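Local coordinates for Ketoacyl_synth_N domain-containing protein (Photorhabdus luminescens subsp. laumondii, PDB 6SMO) that probably has 3-oxoacyl-[acyl-carrier-protein] synthase activity and is seen here with a poly-keto aldehyde chain held in a pocket, at residues C[45-50]-C[217-222]; C[70-75]-C[184-189]; C[271-276]-C[298-303]. All coordinates share one frame; numbering follows the deposited sequence.

Contact 1. Residues C[45-50]-C[217-222]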
loop_
_atom_site.group_PDB
_atom_site.type_symbol
_atom_site.label_atom_id
_atom_site.label_comp_id
_atom_site.label_asym_id
_atom_site.label_seq_id
_atom_site.Cartn_x
_atom_site.Cartn_y
_atom_site.Cartn_z
ATOM N N ILE C 45 -0.809 4.172 28.234
ATOM C CA ILE C 45 -0.784 5.571 27.705
ATOM C C ILE C 45 -0.002 5.605 26.386
ATOM O O ILE C 45 0.837 4.709 26.167
ATOM C CB ILE C 45 -0.192 6.552 28.739
ATOM C CG1 ILE C 45 1.173 6.094 29.261
ATOM C CG2 ILE C 45 -1.177 6.792 29.874
ATOM C CD1 ILE C 45 1.996 7.197 29.887
ATOM N N ILE C 46 -0.280 6.611 25.549
ATOM C CA ILE C 46 0.456 6.907 24.282
ATOM C C ILE C 46 1.546 7.936 24.599
ATOM O O ILE C 46 1.191 9.086 24.923
ATOM C CB ILE C 46 -0.502 7.416 23.182
ATOM C CG1 ILE C 46 -1.758 6.549 23.047
ATOM C CG2 ILE C 46 0.228 7.555 21.853
ATOM C CD1 ILE C 46 -1.487 5.079 22.827
ATOM N N ARG C 47 2.818 7.533 24.513
ATOM C CA ARG C 47 3.993 8.409 24.765
ATOM C C ARG C 47 4.298 9.222 23.501
ATOM O O ARG C 47 4.619 8.603 22.466
ATOM C CB ARG C 47 5.209 7.579 25.185
ATOM C CG ARG C 47 5.076 6.929 26.554
ATOM C CD ARG C 47 6.288 6.083 26.893
ATOM N NE ARG C 47 7.495 6.887 27.041
ATOM C CZ ARG C 47 8.727 6.401 27.173
ATOM N NH1 ARG C 47 9.750 7.229 27.301
ATOM N NH2 ARG C 47 8.940 5.095 27.176
ATOM N N THR C 48 4.197 10.551 23.592
ATOM C CA THR C 48 4.498 11.513 22.497
ATOM C C THR C 48 6.009 11.764 22.446
ATOM O O THR C 48 6.706 11.360 23.398
ATOM C CB THR C 48 3.728 12.827 22.687
ATOM O OG1 THR C 48 4.076 13.370 23.961
ATOM C CG2 THR C 48 2.228 12.645 22.604
ATOM N N LEU C 49 6.487 12.406 21.374
ATOM C CA LEU C 49 7.901 12.850 21.226
ATOM C C LEU C 49 8.114 14.111 22.071
ATOM O O LEU C 49 7.164 14.913 22.183
ATOM C CB LEU C 49 8.207 13.127 19.751
ATOM C CG LEU C 49 8.037 11.948 18.793
ATOM C CD1 LEU C 49 8.292 12.388 17.361
ATOM C CD2 LEU C 49 8.956 10.793 19.161
ATOM N N SER C 50 9.315 14.269 22.637
ATOM C CA SER C 50 9.731 15.430 23.468
ATOM C C SER C 50 10.742 16.285 22.694
ATOM O O SER C 50 11.703 15.709 22.145
ATOM C CB SER C 50 10.298 14.974 24.787
ATOM O OG SER C 50 9.314 14.296 25.554
ATOM N N ASP C 217 3.022 0.238 27.880
ATOM C CA ASP C 217 2.514 1.488 27.255
ATOM C C ASP C 217 2.679 1.379 25.733
ATOM O O ASP C 217 3.100 0.303 25.259
ATOM C CB ASP C 217 3.241 2.713 27.819
ATOM C CG ASP C 217 3.069 2.895 29.317
ATOM O OD1 ASP C 217 1.923 2.771 29.795
ATOM O OD2 ASP C 217 4.082 3.159 29.996
ATOM N N PHE C 218 2.340 2.448 25.004
ATOM C CA PHE C 218 2.574 2.603 23.543
ATOM C C PHE C 218 3.426 3.852 23.299
ATOM O O PHE C 218 3.372 4.792 24.119
ATOM C CB PHE C 218 1.250 2.708 22.782
ATOM C CG PHE C 218 0.291 1.568 23.018
ATOM C CD1 PHE C 218 0.313 0.443 22.209
ATOM C CD2 PHE C 218 -0.636 1.624 24.048
ATOM C CE1 PHE C 218 -0.569 -0.603 22.425
ATOM C CE2 PHE C 218 -1.519 0.576 24.263
ATOM C CZ PHE C 218 -1.485 -0.535 23.452
ATOM N N SER C 219 4.194 3.851 22.210
ATOM C CA SER C 219 5.038 5.010 21.830
ATOM C C SER C 219 4.978 5.198 20.316
ATOM O O SER C 219 5.020 4.206 19.596
ATOM C CB SER C 219 6.450 4.817 22.265
ATOM O OG SER C 219 6.526 4.639 23.664
ATOM N N GLU C 220 4.900 6.444 19.862
ATOM C CA GLU C 220 4.883 6.737 18.410
ATOM C C GLU C 220 6.293 7.123 17.965
ATOM O O GLU C 220 7.180 7.238 18.803
ATOM C CB GLU C 220 3.900 7.865 18.111
ATOM C CG GLU C 220 4.262 9.177 18.775
ATOM C CD GLU C 220 3.268 10.285 18.493
ATOM O OE1 GLU C 220 3.615 11.465 18.664
ATOM O OE2 GLU C 220 2.137 9.964 18.129
ATOM N N GLY C 221 6.478 7.291 16.665
ATOM C CA GLY C 221 7.778 7.690 16.093
ATOM C C GLY C 221 8.062 6.967 14.790
ATOM O O GLY C 221 7.095 6.585 14.100
ATOM N N ALA C 222 9.344 6.779 14.466
ATOM C CA ALA C 222 9.815 6.160 13.206
ATOM C C ALA C 222 11.230 5.600 13.383
ATOM O O ALA C 222 11.963 6.081 14.270
ATOM C CB ALA C 222 9.761 7.173 12.089
#
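A short parallel beta ladder pairs Ile46 with Phe218 and Arg47 with Ser219, setting strand 46-47 beside the beginning of strand 218-229 in the ketoacyl-synthase N-terminal region. The evidence is in the backbone: the two runs point 33° apart, and Phe218 bonds through both its N and its O to segment 45-50. Its N donates to Ile45 O at 3.0 Å in an almost straight bond, while its O accepts from Arg47 N at 2.8 Å, with the donor tilted from the carbonyl plane. The bond from Glu220 N to Arg47 O is weak at 3.4 Å, and beyond it the segments separate, the CA atoms of Leu49 and Gly221 standing 7.3 Å apart. At the start of the ladder, Ile45 N makes another weak bond to Asp217 OD1.

On one face Ile46 meets Phe218 obliquely; CD1 of Ile46 does the touching, 3.6 Å from Phe218 CB and close also to the ring atoms CG and CD2. On the other face Arg47 lays its aliphatic part over Ser219, with Arg47 CD 3.5 Å from Ser219 OG. The Arg47 chain bends at chi3 (66°), which places NE, and the guanidinium forms salt bridges to Asp16 through NH1 and to Asp311 through NH2. In Glu220, chi1 of 62° places CG between the backbone N and the carbonyl carbon; the chain is extended beyond it, and OE1 of Glu220 lies 3.9 Å from Thr48 CA; its OE2 is bonded to Ser190 OG.

Helix 192-204 packs on the Ile46 and Phe218 face, where Leu198 touches both residues. Towards the far end, helix 68-84 takes over, with Tyr72 against Leu49 and Ala222, while strand 180-187 pairs with strand 218-229 through Glu187 and Gly221.

Contact 2. Residues C[70-75]-C[184-189]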
loop_
_atom_site.group_PDB
_atom_site.type_symbol
_atom_site.label_atom_id
_atom_site.label_comp_id
_atom_site.label_asym_id
_atom_site.label_seq_id
_atom_site.Cartn_x
_atom_site.Cartn_y
_atom_site.Cartn_z
ATOM N N SER C 70 3.972 10.487 8.196
ATOM C CA SER C 70 4.819 10.808 7.017
ATOM C C SER C 70 5.942 11.770 7.428
ATOM O O SER C 70 7.059 11.629 6.892
ATOM C CB SER C 70 3.999 11.365 5.878
ATOM O OG SER C 70 3.196 10.351 5.292
ATOM N N VAL C 71 5.655 12.705 8.342
ATOM C CA VAL C 71 6.642 13.679 8.900
ATOM C C VAL C 71 7.734 12.898 9.643
ATOM O O VAL C 71 8.924 13.164 9.384
ATOM C CB VAL C 71 5.964 14.725 9.810
ATOM C CG1 VAL C 71 6.975 15.557 10.588
ATOM C CG2 VAL C 71 5.029 15.631 9.024
ATOM N N TYR C 72 7.341 11.967 10.521
ATOM C CA TYR C 72 8.254 11.105 11.322
ATOM C C TYR C 72 9.120 10.250 10.388
ATOM O O TYR C 72 10.300 10.013 10.710
ATOM C CB TYR C 72 7.473 10.198 12.278
ATOM C CG TYR C 72 6.637 10.891 13.327
ATOM C CD1 TYR C 72 7.003 12.114 13.866
ATOM C CD2 TYR C 72 5.481 10.296 13.808
ATOM C CE1 TYR C 72 6.231 12.739 14.834
ATOM C CE2 TYR C 72 4.701 10.904 14.779
ATOM C CZ TYR C 72 5.078 12.130 15.295
ATOM O OH TYR C 72 4.314 12.735 16.251
ATOM N N GLY C 73 8.542 9.792 9.273
ATOM C CA GLY C 73 9.218 8.937 8.277
ATOM C C GLY C 73 10.345 9.667 7.566
ATOM O O GLY C 73 11.434 9.077 7.437
ATOM N N ILE C 74 10.097 10.906 7.131
ATOM C CA ILE C 74 11.039 11.724 6.304
ATOM C C ILE C 74 12.253 12.126 7.155
ATOM O O ILE C 74 13.381 12.049 6.627
ATOM C CB ILE C 74 10.317 12.943 5.689
ATOM C CG1 ILE C 74 9.238 12.510 4.691
ATOM C CG2 ILE C 74 11.309 13.903 5.046
ATOM C CD1 ILE C 74 8.177 13.555 4.434
ATOM N N VAL C 75 12.038 12.533 8.413
ATOM C CA VAL C 75 13.126 12.965 9.345
ATOM C C VAL C 75 14.008 11.755 9.685
ATOM O O VAL C 75 15.230 11.947 9.830
ATOM C CB VAL C 75 12.586 13.649 10.619
ATOM C CG1 VAL C 75 11.817 14.921 10.294
ATOM C CG2 VAL C 75 11.739 12.722 11.478
ATOM N N GLY C 184 12.169 0.648 6.390
ATOM C CA GLY C 184 11.831 1.035 7.773
ATOM C C GLY C 184 10.332 1.091 8.003
ATOM O O GLY C 184 9.586 0.456 7.229
ATOM N N ALA C 185 9.909 1.833 9.031
ATOM C CA ALA C 185 8.501 1.958 9.471
ATOM C C ALA C 185 8.290 3.290 10.200
ATOM O O ALA C 185 9.290 3.929 10.583
ATOM C CB ALA C 185 8.143 0.786 10.351
ATOM N N SER C 186 7.025 3.681 10.376
ATOM C CA SER C 186 6.597 4.911 11.091
ATOM C C SER C 186 5.149 4.758 11.569
ATOM O O SER C 186 4.364 4.088 10.869
ATOM C CB SER C 186 6.757 6.126 10.215
ATOM O OG SER C 186 6.396 7.305 10.918
ATOM N N GLU C 187 4.820 5.408 12.686
ATOM C CA GLU C 187 3.458 5.372 13.268
ATOM C C GLU C 187 3.176 6.663 14.043
ATOM O O GLU C 187 4.080 7.178 14.698
ATOM C CB GLU C 187 3.341 4.233 14.280
ATOM C CG GLU C 187 3.316 2.840 13.684
ATOM C CD GLU C 187 2.068 2.448 12.920
ATOM O OE1 GLU C 187 2.086 1.400 12.287
ATOM O OE2 GLU C 187 1.095 3.197 12.959
ATOM N N HIS C 188 1.944 7.152 13.934
ATOM C CA HIS C 188 1.380 8.280 14.724
ATOM C C HIS C 188 0.101 7.798 15.420
ATOM O O HIS C 188 -0.880 7.503 14.706
ATOM C CB HIS C 188 1.125 9.496 13.825
ATOM C CG HIS C 188 0.571 10.672 14.559
ATOM N ND1 HIS C 188 1.371 11.531 15.288
ATOM C CD2 HIS C 188 -0.692 11.131 14.685
ATOM C CE1 HIS C 188 0.622 12.472 15.829
ATOM N NE2 HIS C 188 -0.648 12.249 15.474
ATOM N N LEU C 189 0.118 7.721 16.756
ATOM C CA LEU C 189 -0.962 7.113 17.582
ATOM C C LEU C 189 -1.622 8.170 18.480
ATOM O O LEU C 189 -2.462 7.777 19.314
ATOM C CB LEU C 189 -0.359 5.990 18.432
ATOM C CG LEU C 189 0.475 4.949 17.683
ATOM C CD1 LEU C 189 1.137 3.988 18.658
ATOM C CD2 LEU C 189 -0.372 4.184 16.677
#
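Gly73 and Ser186 mark the closest backbone approach, with CA atoms 5.6 Å apart, where helix 70-75 runs at 145° to strand 184-187 and the two axes come within 7.3 Å. Gly73 has no side chain there, and Ser186 aims its CB at the helix. Its OG, anti to the backbone N (chi1 -178°), lies 3.4 Å from Tyr72 CB. The hydroxyl is bonded to Phe69 O in the preceding part of the helix, with a weak further bond to Gly221 O on the neighbouring strand.

Tyr72 carries most of the remaining contact, and it does so with its rim. CD2 of Tyr72 lies 3.5 Å from Glu187 O, which sits near the plane of the ring. Further along the same edge, CE2 comes 3.4 Å from His188 ND1, lying in the plane of the imidazole. The two rings meet rim to rim, neither covering the face of the other: their centroids are 5.7 Å apart and their planes stand at 39°. His188 ND1 also donates to Tyr72 OH, but weakly, over 3.3 Å and along a bent path. The carboxylate of Glu187 faces elsewhere and is bonded to Ser315 OG and Cys103 N.

All five touching residues are buried, and the polar side-chain atoms described here have protein partners. Tyr72 OH takes the weak bond from ND1 and has a second weak one with Glu220 OE1, the two partners lying in directions roughly at right angles. The nearby carboxylate may polarise the hydroxyl; the weak bonds link helix 68-84 to Glu220 of strand 218-229 and to His188 just past strand 180-187.

Contact 3. Residues C[271-276]-C[298-303]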
loop_
_atom_site.group_PDB
_atom_site.type_symbol
_atom_site.label_atom_id
_atom_site.label_comp_id
_atom_site.label_asym_id
_atom_site.label_seq_id
_atom_site.Cartn_x
_atom_site.Cartn_y
_atom_site.Cartn_z
ATOM N N HIS C 271 24.001 -22.300 14.630
ATOM C CA HIS C 271 24.616 -22.949 15.822
ATOM C C HIS C 271 25.679 -22.035 16.450
ATOM O O HIS C 271 26.654 -22.573 17.012
ATOM C CB HIS C 271 25.199 -24.320 15.446
ATOM C CG HIS C 271 24.223 -25.249 14.803
ATOM N ND1 HIS C 271 24.289 -25.580 13.463
ATOM C CD2 HIS C 271 23.167 -25.923 15.309
ATOM C CE1 HIS C 271 23.314 -26.415 13.169
ATOM N NE2 HIS C 271 22.611 -26.643 14.285
ATOM N N ASN C 272 25.496 -20.711 16.369
ATOM C CA ASN C 272 26.439 -19.701 16.926
ATOM C C ASN C 272 26.116 -19.492 18.411
ATOM O O ASN C 272 24.933 -19.252 18.729
ATOM C CB ASN C 272 26.391 -18.382 16.150
ATOM C CG ASN C 272 27.477 -17.405 16.552
ATOM O OD1 ASN C 272 28.445 -17.773 17.215
ATOM N ND2 ASN C 272 27.329 -16.154 16.151
ATOM N N GLU C 273 27.135 -19.576 19.274
ATOM C CA GLU C 273 27.014 -19.464 20.754
ATOM C C GLU C 273 27.227 -18.010 21.199
ATOM O O GLU C 273 26.726 -17.657 22.285
ATOM C CB GLU C 273 28.015 -20.398 21.440
ATOM C CG GLU C 273 27.716 -21.871 21.215
ATOM C CD GLU C 273 28.612 -22.832 21.978
ATOM O OE1 GLU C 273 28.977 -23.879 21.405
ATOM O OE2 GLU C 273 28.936 -22.540 23.147
ATOM N N ASN C 274 27.934 -17.204 20.398
ATOM C CA ASN C 274 28.236 -15.774 20.687
ATOM C C ASN C 274 27.156 -14.889 20.052
ATOM O O ASN C 274 27.519 -13.953 19.310
ATOM C CB ASN C 274 29.635 -15.384 20.195
ATOM C CG ASN C 274 30.736 -16.239 20.785
ATOM O OD1 ASN C 274 30.681 -16.617 21.953
ATOM N ND2 ASN C 274 31.747 -16.541 19.987
ATOM N N ALA C 275 25.881 -15.164 20.347
ATOM C CA ALA C 275 24.703 -14.489 19.754
ATOM C C ALA C 275 23.786 -13.951 20.859
ATOM O O ALA C 275 23.712 -14.584 21.932
ATOM C CB ALA C 275 23.967 -15.446 18.850
ATOM N N VAL C 276 23.120 -12.823 20.590
ATOM C CA VAL C 276 22.125 -12.165 21.489
ATOM C C VAL C 276 20.758 -12.205 20.796
ATOM O O VAL C 276 20.668 -11.738 19.643
ATOM C CB VAL C 276 22.548 -10.723 21.832
ATOM C CG1 VAL C 276 21.396 -9.894 22.380
ATOM C CG2 VAL C 276 23.723 -10.701 22.797
ATOM N N GLU C 298 19.518 -27.364 20.024
ATOM C CA GLU C 298 20.801 -27.226 20.769
ATOM C C GLU C 298 21.392 -25.833 20.512
ATOM O O GLU C 298 22.560 -25.752 20.078
ATOM C CB GLU C 298 21.777 -28.340 20.374
ATOM C CG GLU C 298 21.479 -29.677 21.029
ATOM C CD GLU C 298 22.086 -29.858 22.410
ATOM O OE1 GLU C 298 22.541 -30.979 22.711
ATOM O OE2 GLU C 298 22.101 -28.879 23.184
ATOM N N ILE C 299 20.604 -24.783 20.765
ATOM C CA ILE C 299 21.030 -23.354 20.676
ATOM C C ILE C 299 21.102 -22.787 22.098
ATOM O O ILE C 299 20.133 -22.980 22.861
ATOM C CB ILE C 299 20.076 -22.537 19.778
ATOM C CG1 ILE C 299 19.875 -23.184 18.404
ATOM C CG2 ILE C 299 20.546 -21.093 19.654
ATOM C CD1 ILE C 299 21.140 -23.324 17.584
ATOM N N LYS C 300 22.212 -22.120 22.427
ATOM C CA LYS C 300 22.455 -21.468 23.743
ATOM C C LYS C 300 22.829 -20.003 23.490
ATOM O O LYS C 300 23.915 -19.752 22.929
ATOM C CB LYS C 300 23.525 -22.224 24.541
ATOM C CG LYS C 300 24.836 -22.504 23.815
ATOM C CD LYS C 300 25.555 -23.736 24.325
ATOM C CE LYS C 300 24.945 -25.027 23.820
ATOM N NZ LYS C 300 25.600 -26.215 24.417
ATOM N N THR C 301 21.939 -19.082 23.873
ATOM C CA THR C 301 22.033 -17.624 23.593
ATOM C C THR C 301 21.524 -16.835 24.807
ATOM O O THR C 301 20.919 -17.454 25.705
ATOM C CB THR C 301 21.267 -17.270 22.312
ATOM O OG1 THR C 301 21.367 -15.862 22.097
ATOM C CG2 THR C 301 19.807 -17.672 22.358
ATOM N N SER C 302 21.772 -15.522 24.818
ATOM C CA SER C 302 21.318 -14.564 25.860
ATOM C C SER C 302 20.002 -13.912 25.418
ATOM O O SER C 302 19.915 -13.499 24.244
ATOM C CB SER C 302 22.378 -13.529 26.138
ATOM O OG SER C 302 21.999 -12.692 27.220
ATOM N N PHE C 303 19.024 -13.832 26.326
ATOM C CA PHE C 303 17.693 -13.203 26.105
ATOM C C PHE C 303 17.710 -11.772 26.654
ATOM O O PHE C 303 17.971 -11.596 27.861
ATOM C CB PHE C 303 16.583 -14.029 26.761
ATOM C CG PHE C 303 16.101 -15.198 25.939
ATOM C CD1 PHE C 303 16.896 -16.321 25.767
ATOM C CD2 PHE C 303 14.852 -15.176 25.338
ATOM C CE1 PHE C 303 16.453 -17.394 25.009
ATOM C CE2 PHE C 303 14.409 -16.251 24.581
ATOM C CZ PHE C 303 15.210 -17.357 24.418
#
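Thr301 and Ala275 form the polar join, Glu273 and Lys300 a side-by-side pair, and His271 and Ile299 a perpendicular one, in order back from the first rung of two parallel strands. That rung is the bridge of Val276 with Ser302, both side chains on one face. Thr301 OG1 stands anti to its backbone N (chi1 179°) and donates to Ala275 O at 2.7 Å. The donor sits above the carbonyl plane, 64° out of it.

Glu273 and Lys300 point the same way and touch along their aliphatic parts: Glu273 CG is 3.9 Å from Lys300 CG, and Glu273 OE2 is 3.8 Å from Lys300 CD. Lys300 then bends at chi3 (77°), which places CE. Its NZ remains 5.1 Å from Glu273 OE1, and the charged atoms do not meet.

His271 and Ile299 cross at about a right angle. The methyl CD1 of Ile299 is the touching atom, 3.9 Å from His271 CA and 4.0 Å from CD2 of the imidazole, which it approaches obliquely. Asn272 OD1 accepts from Asn274 N, which makes an Asx turn, and Asn272 ND2 is held by Asn350 OD1.

These segments are the strand entrances of a beta-alpha-beta unit whose helix 286-296 ends in a Schellman motif at Glu298. A side-chain hydroxyl bonds the two segments just ahead of the strand bridge, whereas the exposed acid and amine add mainly chain packing and, at their separation, probably only a modest solvent-screened attraction.

In the fold
From the N terminus, the chain first passes residues 45-50 and then helix 68-84, which holds 70-75. Strand 180-187 returns to that helix and closes contact 2; only later does 217-222 come back to 45-50 and close contact 1, so the shorter loop lies wholly within the longer. The two closures touch each other, through Glu220 with Tyr72 and Gly221 with Glu187, and tie neighbouring antiparallel strands to one helix. Contact 3 follows in series, closing a short crossover of 21 intervening residues. It belongs to the same extended sheet, yet its nearest atoms are about 19 Å from contact 1 and about 20 Å from contact 2.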